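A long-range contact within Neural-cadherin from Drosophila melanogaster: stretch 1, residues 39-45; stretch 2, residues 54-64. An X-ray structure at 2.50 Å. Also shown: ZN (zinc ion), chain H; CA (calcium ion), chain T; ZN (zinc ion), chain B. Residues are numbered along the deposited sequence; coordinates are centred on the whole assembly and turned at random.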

# COMPACT_ATOMS: atom_id res chain seq x y z
N ASP A 39 -22.46 -32.82 12.68
CA ASP A 39 -21.64 -33.15 11.52
C ASP A 39 -20.21 -32.70 11.76
O ASP A 39 -19.98 -31.58 12.23
CB ASP A 39 -22.18 -32.44 10.28
CG ASP A 39 -23.42 -33.11 9.69
OD1 ASP A 39 -23.90 -34.14 10.23
OD2 ASP A 39 -23.90 -32.59 8.66
N ASP A 40 -19.25 -33.56 11.43
CA ASP A 40 -17.84 -33.21 11.48
C ASP A 40 -17.55 -31.96 10.66
O ASP A 40 -17.93 -31.85 9.49
CB ASP A 40 -16.95 -34.37 11.03
CG ASP A 40 -16.90 -35.50 12.06
OD1 ASP A 40 -17.36 -35.30 13.22
OD2 ASP A 40 -16.40 -36.60 11.72
N ASN A 41 -16.89 -31.00 11.29
CA ASN A 41 -16.60 -29.72 10.68
C ASN A 41 -15.09 -29.59 10.56
O ASN A 41 -14.37 -30.00 11.47
CB ASN A 41 -17.21 -28.61 11.53
CG ASN A 41 -16.93 -27.24 11.00
OD1 ASN A 41 -15.83 -26.73 11.13
ND2 ASN A 41 -17.94 -26.63 10.40
N PRO A 42 -14.60 -29.03 9.45
CA PRO A 42 -13.15 -29.02 9.28
C PRO A 42 -12.47 -28.06 10.25
O PRO A 42 -11.31 -28.24 10.60
CB PRO A 42 -12.96 -28.55 7.83
CG PRO A 42 -14.30 -28.67 7.18
CD PRO A 42 -15.29 -28.45 8.28
N TRP A 43 -13.23 -27.08 10.73
CA TRP A 43 -12.65 -25.97 11.46
C TRP A 43 -12.78 -26.09 12.97
O TRP A 43 -12.01 -25.48 13.70
CB TRP A 43 -13.25 -24.65 10.96
CG TRP A 43 -13.14 -24.51 9.46
CD1 TRP A 43 -14.15 -24.61 8.55
CD2 TRP A 43 -11.94 -24.30 8.71
NE1 TRP A 43 -13.66 -24.45 7.28
CE2 TRP A 43 -12.31 -24.26 7.34
CE3 TRP A 43 -10.59 -24.12 9.05
CZ2 TRP A 43 -11.38 -24.05 6.33
CZ3 TRP A 43 -9.66 -23.91 8.04
CH2 TRP A 43 -10.06 -23.88 6.69
N VAL A 44 -13.75 -26.87 13.44
CA VAL A 44 -14.02 -26.94 14.87
C VAL A 44 -14.38 -28.35 15.31
O VAL A 44 -15.06 -29.07 14.57
CB VAL A 44 -15.17 -25.97 15.32
CG1 VAL A 44 -14.74 -24.50 15.24
CG2 VAL A 44 -16.45 -26.21 14.53
N THR A 45 -13.90 -28.74 16.49
CA THR A 45 -14.45 -29.88 17.22
C THR A 45 -15.22 -29.31 18.39
O THR A 45 -14.98 -28.17 18.80
CB THR A 45 -13.36 -30.82 17.79
OG1 THR A 45 -12.47 -30.08 18.64
CG2 THR A 45 -12.56 -31.48 16.69
N VAL A 54 -10.61 -25.27 18.04
CA VAL A 54 -10.03 -25.20 16.70
C VAL A 54 -9.54 -26.58 16.29
O VAL A 54 -8.71 -27.18 16.98
CB VAL A 54 -8.85 -24.18 16.63
CG1 VAL A 54 -8.35 -24.03 15.21
CG2 VAL A 54 -9.26 -22.83 17.19
N LYS A 55 -10.05 -27.07 15.16
CA LYS A 55 -9.60 -28.32 14.57
C LYS A 55 -8.48 -28.00 13.59
O LYS A 55 -7.30 -28.17 13.91
CB LYS A 55 -10.74 -29.03 13.85
CG LYS A 55 -10.49 -30.50 13.57
CD LYS A 55 -11.43 -31.03 12.51
CE LYS A 55 -12.40 -32.05 13.10
NZ LYS A 55 -13.15 -32.78 12.04
N LYS A 56 -8.84 -27.51 12.41
CA LYS A 56 -7.85 -26.98 11.47
C LYS A 56 -7.74 -25.47 11.74
O LYS A 56 -8.75 -24.79 11.94
CB LYS A 56 -8.23 -27.27 10.01
CG LYS A 56 -7.28 -26.72 8.95
CD LYS A 56 -7.41 -27.44 7.59
CE LYS A 56 -8.82 -27.27 6.99
NZ LYS A 56 -8.93 -27.87 5.62
N LYS A 57 -6.50 -24.98 11.78
CA LYS A 57 -6.17 -23.55 11.85
C LYS A 57 -7.06 -22.74 10.90
O LYS A 57 -7.06 -22.95 9.68
CB LYS A 57 -4.68 -23.36 11.53
CG LYS A 57 -4.22 -21.94 11.17
CD LYS A 57 -2.71 -21.79 11.34
CE LYS A 57 -2.24 -20.37 11.02
NZ LYS A 57 -0.88 -20.08 11.62
N TRP A 58 -7.84 -21.82 11.47
CA TRP A 58 -8.81 -21.04 10.70
C TRP A 58 -8.18 -20.27 9.54
O TRP A 58 -7.15 -19.62 9.70
CB TRP A 58 -9.57 -20.10 11.62
CG TRP A 58 -10.46 -20.84 12.55
CD1 TRP A 58 -10.61 -22.19 12.64
CD2 TRP A 58 -11.33 -20.27 13.54
NE1 TRP A 58 -11.51 -22.50 13.62
CE2 TRP A 58 -11.96 -21.34 14.19
CE3 TRP A 58 -11.62 -18.96 13.93
CZ2 TRP A 58 -12.89 -21.14 15.22
CZ3 TRP A 58 -12.54 -18.77 14.96
CH2 TRP A 58 -13.16 -19.85 15.59
N ASP A 59 -8.82 -20.38 8.38
CA ASP A 59 -8.37 -19.69 7.19
C ASP A 59 -9.61 -19.14 6.48
O ASP A 59 -10.36 -19.86 5.84
CB ASP A 59 -7.58 -20.64 6.31
CG ASP A 59 -6.97 -19.97 5.11
OD1 ASP A 59 -7.18 -18.75 4.91
OD2 ASP A 59 -6.27 -20.68 4.35
N TYR A 60 -9.82 -17.84 6.67
CA TYR A 60 -10.98 -17.10 6.17
C TYR A 60 -11.22 -17.31 4.67
O TYR A 60 -12.36 -17.49 4.24
CB TYR A 60 -10.77 -15.62 6.48
CG TYR A 60 -11.83 -14.69 5.96
CD1 TYR A 60 -12.93 -14.35 6.73
CD2 TYR A 60 -11.70 -14.11 4.69
CE1 TYR A 60 -13.88 -13.48 6.27
CE2 TYR A 60 -12.65 -13.24 4.22
CZ TYR A 60 -13.75 -12.93 5.01
OH TYR A 60 -14.71 -12.07 4.53
N GLU A 61 -10.14 -17.28 3.90
CA GLU A 61 -10.19 -17.45 2.45
C GLU A 61 -10.72 -18.83 2.08
O GLU A 61 -11.34 -18.99 1.03
CB GLU A 61 -8.80 -17.24 1.83
CG GLU A 61 -8.32 -15.79 1.79
CD GLU A 61 -7.94 -15.21 3.15
OE1 GLU A 61 -8.00 -15.92 4.18
OE2 GLU A 61 -7.57 -14.03 3.20
N GLU A 62 -10.47 -19.81 2.94
CA GLU A 62 -10.91 -21.19 2.71
C GLU A 62 -12.37 -21.47 3.11
O GLU A 62 -12.91 -22.53 2.76
CB GLU A 62 -9.94 -22.19 3.35
CG GLU A 62 -8.71 -22.45 2.48
CD GLU A 62 -7.65 -23.34 3.13
OE1 GLU A 62 -7.99 -24.24 3.94
OE2 GLU A 62 -6.45 -23.14 2.80
N LEU A 63 -13.00 -20.53 3.81
CA LEU A 63 -14.41 -20.64 4.18
C LEU A 63 -15.31 -20.34 2.98
O LEU A 63 -14.89 -19.65 2.03
CB LEU A 63 -14.76 -19.67 5.32
CG LEU A 63 -13.94 -19.74 6.61
CD1 LEU A 63 -14.40 -18.70 7.59
CD2 LEU A 63 -14.03 -21.11 7.23
N GLY A 64 -16.54 -20.85 3.02
CA GLY A 64 -17.53 -20.55 1.98
C GLY A 64 -17.80 -19.05 1.92
O GLY A 64 -17.35 -18.31 2.80
ZN ZN H . -4.94 -19.46 3.21
CA CA T . -6.17 -16.03 5.52
ZN ZN B . -7.11 -13.00 4.74
O HOH W 1 -15.45 -31.52 13.76
O HOH W 2 -6.13 -13.53 5.84
O HOH W 3 -3.20 -19.22 4.38
O HOH W 4 -6.03 -19.61 1.80
O HOH W 5 -4.68 -17.02 6.93

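The first rule of this contact is that backbone carbonyls of the first stretch are paid for, one after another, by donors from the second. Val44 and Val54 form an antiparallel, non-hydrogen-bonded bridge with diverging side chains, and the polar work falls to the residues beside them. Trp43 O takes two hydrogen bonds: a nearly straight one from Lys55 N (2.9 Å, 173°) and another from Trp58 NE1 (3.0 Å). The indole thus spends its one polar atom on a backbone acceptor while Val44 CG1 packs at its edge, 3.8 Å from Trp58 CZ2. One step back, Pro42 O accepts from Lys56 N at 3.1 Å, and Asn41 O accepts from Lys55 NZ, also at 3.1 Å.

Lys55 therefore donates from both ends. Its chain passes Thr45, with Lys55 CE 3.6 Å from Thr45 CG2, on the way to Asn41 O, and its ammonium also gives a weak hydrogen bond to water 1. That water accepts from Asn41 N and donates to Val44 O, tying up two more backbone groups. Within the first stretch, Asn41 OD1 serves two further donors: it accepts from Trp43 N at 2.7 Å and, weakly, from Val44 N at 3.1 Å.

Beside these bonds, the buried Trp43 ring reaches into the second stretch. Lys56 CE lies over its six-membered ring, 3.9 Å from the centroid, with Lys56 NZ making an off-centre cation-pi contact; Leu63 CD2 covers the opposite face, 3.6 Å from the five-membered centroid. Polarized C-H edges meet oxygens: Trp43 CZ3 lies 3.2 Å from Lys57 O, and Trp43 CH2 3.5 Å from Glu62 OE1. Within the second stretch, Leu63 N bonds Tyr60 O at 3.1 Å, while Glu62 N bonds Asp59 O at 2.9 Å.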